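BauA (Acinetobacter baumannii, PDB 6HCP) is an outer-membrane receptor of the TonB-dependent family that probably carries ferric preacinetobactin, an iron-siderophore complex, across the outer membrane. Local coordinates at residues 574-585 / 605-616. Residues are numbered along the deposited sequence; the frame is centred on the assembly and turned at random. Where two conformers were deposited one is given.
Sequences HVRLMGGFTYLD and PKNQAKLGAEWD. With C8E ((hydroxyethyloxy)tri(ethyloxy)octane), chain B.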
# COMPACT_ATOMS: atom_id res chain seq x y z
N HIS A 574 -25.12 -7.04 14.42
CA HIS A 574 -23.72 -7.28 14.07
C HIS A 574 -23.12 -6.12 13.27
O HIS A 574 -22.02 -6.27 12.74
CB HIS A 574 -23.57 -8.61 13.31
CG HIS A 574 -24.14 -9.78 14.03
ND1 HIS A 574 -23.83 -10.04 15.36
CD2 HIS A 574 -25.11 -10.64 13.68
CE1 HIS A 574 -24.52 -11.09 15.75
NE2 HIS A 574 -25.31 -11.48 14.73
N VAL A 575 -23.84 -5.01 13.14
CA VAL A 575 -23.35 -3.82 12.44
C VAL A 575 -23.44 -2.61 13.38
O VAL A 575 -24.48 -2.38 14.02
CB VAL A 575 -24.15 -3.57 11.15
CG1 VAL A 575 -23.73 -2.28 10.46
CG2 VAL A 575 -24.01 -4.75 10.19
N ARG A 576 -22.40 -1.79 13.33
CA ARG A 576 -22.40 -0.49 13.98
C ARG A 576 -22.10 0.58 12.93
O ARG A 576 -21.28 0.37 12.05
CB ARG A 576 -21.39 -0.48 15.12
CG ARG A 576 -21.77 -1.43 16.26
CD ARG A 576 -20.69 -1.54 17.30
NE ARG A 576 -19.52 -2.21 16.82
CZ ARG A 576 -19.41 -3.52 16.64
NH1 ARG A 576 -18.33 -4.01 16.06
NH2 ARG A 576 -20.39 -4.34 16.98
N LEU A 577 -22.77 1.72 13.05
CA LEU A 577 -22.63 2.83 12.12
C LEU A 577 -22.71 4.14 12.89
O LEU A 577 -23.69 4.36 13.62
CB LEU A 577 -23.80 2.73 11.15
CG LEU A 577 -23.73 3.61 9.91
CD1 LEU A 577 -22.49 3.28 9.10
CD2 LEU A 577 -24.99 3.40 9.09
N MET A 578 -21.72 5.02 12.68
CA MET A 578 -21.64 6.37 13.29
C MET A 578 -21.17 7.36 12.22
O MET A 578 -20.22 7.08 11.48
CB MET A 578 -20.63 6.41 14.45
CG MET A 578 -21.04 5.64 15.69
SD MET A 578 -19.63 5.35 16.81
CE MET A 578 -19.13 7.03 17.17
N GLY A 579 -21.83 8.51 12.13
CA GLY A 579 -21.40 9.55 11.23
C GLY A 579 -22.49 10.54 10.94
O GLY A 579 -23.43 10.71 11.72
N GLY A 580 -22.34 11.23 9.82
CA GLY A 580 -23.29 12.24 9.43
C GLY A 580 -22.76 13.15 8.34
O GLY A 580 -21.65 12.95 7.78
N PHE A 581 -23.57 14.16 8.06
CA PHE A 581 -23.36 15.15 7.02
C PHE A 581 -23.64 16.53 7.62
O PHE A 581 -24.59 16.69 8.39
CB PHE A 581 -24.29 14.92 5.82
CG PHE A 581 -24.23 13.52 5.26
CD1 PHE A 581 -24.93 12.49 5.85
CD2 PHE A 581 -23.41 13.22 4.18
CE1 PHE A 581 -24.79 11.18 5.40
CE2 PHE A 581 -23.34 11.93 3.68
CZ PHE A 581 -23.98 10.90 4.33
N THR A 582 -22.81 17.51 7.27
CA THR A 582 -23.07 18.88 7.64
C THR A 582 -22.86 19.83 6.46
O THR A 582 -22.03 19.58 5.60
CB THR A 582 -22.16 19.35 8.77
OG1 THR A 582 -20.83 19.06 8.33
CG2 THR A 582 -22.50 18.73 10.11
N TYR A 583 -23.68 20.87 6.43
CA TYR A 583 -23.45 22.06 5.63
C TYR A 583 -23.25 23.24 6.58
O TYR A 583 -24.04 23.44 7.51
CB TYR A 583 -24.63 22.36 4.70
CG TYR A 583 -24.50 23.69 3.98
CD1 TYR A 583 -23.56 23.87 2.98
CD2 TYR A 583 -25.21 24.80 4.41
CE1 TYR A 583 -23.32 25.12 2.43
CE2 TYR A 583 -25.02 26.05 3.84
CZ TYR A 583 -24.07 26.21 2.85
OH TYR A 583 -23.91 27.44 2.27
N LEU A 584 -22.15 23.96 6.38
CA LEU A 584 -21.80 25.12 7.19
C LEU A 584 -21.59 26.32 6.26
O LEU A 584 -20.90 26.21 5.24
CB LEU A 584 -20.52 24.79 7.95
CG LEU A 584 -19.88 25.93 8.73
CD1 LEU A 584 -20.72 26.23 9.97
CD2 LEU A 584 -18.46 25.57 9.12
N ASP A 585 -22.15 27.46 6.67
CA ASP A 585 -21.94 28.73 6.00
C ASP A 585 -21.30 29.69 7.00
O ASP A 585 -22.00 30.33 7.78
CB ASP A 585 -23.27 29.27 5.46
CG ASP A 585 -23.14 30.63 4.81
OD1 ASP A 585 -22.08 30.84 4.20
OD2 ASP A 585 -23.99 31.51 5.12
N PRO A 605 -14.12 23.78 6.24
CA PRO A 605 -14.85 23.43 5.02
C PRO A 605 -16.33 23.74 5.20
O PRO A 605 -16.85 23.68 6.32
CB PRO A 605 -14.64 21.91 4.92
CG PRO A 605 -14.49 21.46 6.35
CD PRO A 605 -13.78 22.60 7.05
N LYS A 606 -17.03 23.98 4.08
CA LYS A 606 -18.47 24.20 4.14
C LYS A 606 -19.23 22.87 4.17
O LYS A 606 -20.30 22.80 4.75
CB LYS A 606 -18.93 25.05 2.96
CG LYS A 606 -18.46 26.49 3.06
CD LYS A 606 -18.91 27.36 1.91
CE LYS A 606 -20.31 27.89 2.07
NZ LYS A 606 -20.46 29.13 1.26
N ASN A 607 -18.65 21.82 3.61
CA ASN A 607 -19.34 20.51 3.55
C ASN A 607 -18.46 19.45 4.22
O ASN A 607 -17.31 19.33 3.86
CB ASN A 607 -19.65 20.10 2.11
CG ASN A 607 -20.43 21.15 1.33
OD1 ASN A 607 -21.27 21.82 1.89
ND2 ASN A 607 -20.35 21.13 0.02
N GLN A 608 -19.09 18.58 5.02
CA GLN A 608 -18.42 17.39 5.55
C GLN A 608 -19.38 16.21 5.47
O GLN A 608 -20.58 16.33 5.72
CB GLN A 608 -18.01 17.56 7.00
CG GLN A 608 -16.97 18.64 7.25
CD GLN A 608 -16.33 18.42 8.61
OE1 GLN A 608 -16.20 17.30 9.07
NE2 GLN A 608 -16.19 19.49 9.36
N ALA A 609 -18.81 15.04 5.16
CA ALA A 609 -19.51 13.78 5.23
C ALA A 609 -18.56 12.75 5.84
O ALA A 609 -17.41 12.62 5.39
CB ALA A 609 -19.93 13.34 3.85
N LYS A 610 -19.00 12.14 6.94
CA LYS A 610 -18.19 11.17 7.65
C LYS A 610 -19.05 9.94 7.91
O LYS A 610 -20.19 10.05 8.30
CB LYS A 610 -17.68 11.76 8.96
CG LYS A 610 -16.63 12.86 8.80
CD LYS A 610 -16.24 13.53 10.11
CE LYS A 610 -15.18 14.59 9.89
NZ LYS A 610 -14.88 15.33 11.14
N LEU A 611 -18.42 8.76 7.79
CA LEU A 611 -19.10 7.52 8.14
C LEU A 611 -18.07 6.51 8.64
O LEU A 611 -17.07 6.27 7.97
CB LEU A 611 -19.84 6.98 6.91
CG LEU A 611 -20.62 5.69 7.14
CD1 LEU A 611 -21.63 5.87 8.25
CD2 LEU A 611 -21.31 5.24 5.86
N GLY A 612 -18.34 5.97 9.82
CA GLY A 612 -17.59 4.88 10.37
C GLY A 612 -18.50 3.68 10.58
O GLY A 612 -19.62 3.81 11.08
N ALA A 613 -18.10 2.54 10.02
CA ALA A 613 -18.91 1.34 10.07
C ALA A 613 -18.05 0.21 10.64
O ALA A 613 -16.83 0.19 10.41
CB ALA A 613 -19.43 0.97 8.70
N GLU A 614 -18.71 -0.71 11.35
CA GLU A 614 -18.08 -1.93 11.82
C GLU A 614 -19.05 -3.09 11.55
O GLU A 614 -20.27 -2.93 11.64
CB GLU A 614 -17.76 -1.85 13.31
CG GLU A 614 -16.71 -0.82 13.68
CD GLU A 614 -16.19 -0.94 15.10
OE1 GLU A 614 -16.90 -1.56 15.92
OE2 GLU A 614 -15.08 -0.46 15.37
N TRP A 615 -18.47 -4.26 11.25
CA TRP A 615 -19.25 -5.48 10.97
C TRP A 615 -18.59 -6.66 11.69
O TRP A 615 -17.37 -6.81 11.64
CB TRP A 615 -19.35 -5.70 9.45
CG TRP A 615 -19.95 -7.02 9.06
CD1 TRP A 615 -21.23 -7.44 9.29
CD2 TRP A 615 -19.30 -8.09 8.35
NE1 TRP A 615 -21.41 -8.71 8.79
CE2 TRP A 615 -20.24 -9.13 8.22
CE3 TRP A 615 -18.01 -8.28 7.84
CZ2 TRP A 615 -19.93 -10.34 7.60
CZ3 TRP A 615 -17.71 -9.47 7.21
CH2 TRP A 615 -18.66 -10.48 7.09
N ASP A 616 -19.39 -7.37 12.50
CA ASP A 616 -18.93 -8.47 13.34
C ASP A 616 -19.33 -9.83 12.69
O ASP A 616 -20.41 -9.96 12.13
CB ASP A 616 -19.58 -8.43 14.72
CG ASP A 616 -19.15 -7.29 15.61
OD1 ASP A 616 -18.09 -6.69 15.36
OD2 ASP A 616 -19.82 -7.10 16.64
C1 C8E B . -28.34 17.69 6.37
C2 C8E B . -27.74 17.40 5.01
C3 C8E B . -26.37 18.03 4.85
C4 C8E B . -25.78 17.65 3.49
C5 C8E B . -24.33 18.10 3.32
C6 C8E B . -23.60 17.28 2.27
C7 C8E B . -22.10 17.52 2.33
C8 C8E B . -21.27 16.42 1.65
O9 C8E B . -20.09 16.93 1.06
C10 C8E B . -18.87 16.19 1.23
C11 C8E B . -17.69 16.88 0.59
O12 C8E B . -17.37 16.41 -0.72
C13 C8E B . -17.44 17.48 -1.72
C14 C8E B . -16.07 17.85 -2.33
O15 C8E B . -15.86 19.25 -2.69
C16 C8E B . -14.45 19.60 -2.91
C17 C8E B . -14.14 21.10 -3.19
O18 C8E B . -12.74 21.16 -3.62
O HOH W 1 -21.97 -8.57 16.99
O HOH W 2 -19.79 21.41 7.23
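Arg576 reaches over to two acids of the neighbouring strand, Glu614 directly opposite and Asp616 two residues further on. Its NE and NH1 both lie 2.8 Å from OE1 of Glu614, a side-on grip. NH1 and NH2 also hold Asp616 end-on, NH2 to OD2 at 2.8 Å with an N-H...O angle of 171°. All the acceptors lie in the guanidinium plane, so its rotation is fixed; the bend at chi3 (-68°) swings NE across toward the partner strand, and the next torsion turns the guanidinium along it to Asp616. A water joins His574 ND1 to Asp616 OD2, while Arg657 and Thr625 hold Glu614 OE1 and Asp616 OD1 from outside the pair.

On the other face Phe581 sets CD2 3.5 Å from CB of Ala609, and Val575 CG2 meets the Trp615 ring at its edge, 4.0 Å from CD1. The octyl chain of a bound C8E detergent lies along this face, its C3 3.9 Å from CB of Phe581.

Paired backbone bonds underlie both faces, for example Gly612 N to Met578 O at 2.7 Å, and the strand axes run antiparallel at 174°. This is a hairpin of the transmembrane barrel: the charged face also carries Lys610 and Thr582, bonded to carbonyls of residues 85-91 in the plug, whereas Trp615 meets Tyr658 of a second subunit. Strand 549-569 flanks residues 575-585, and strand 622-637 flanks 607-616.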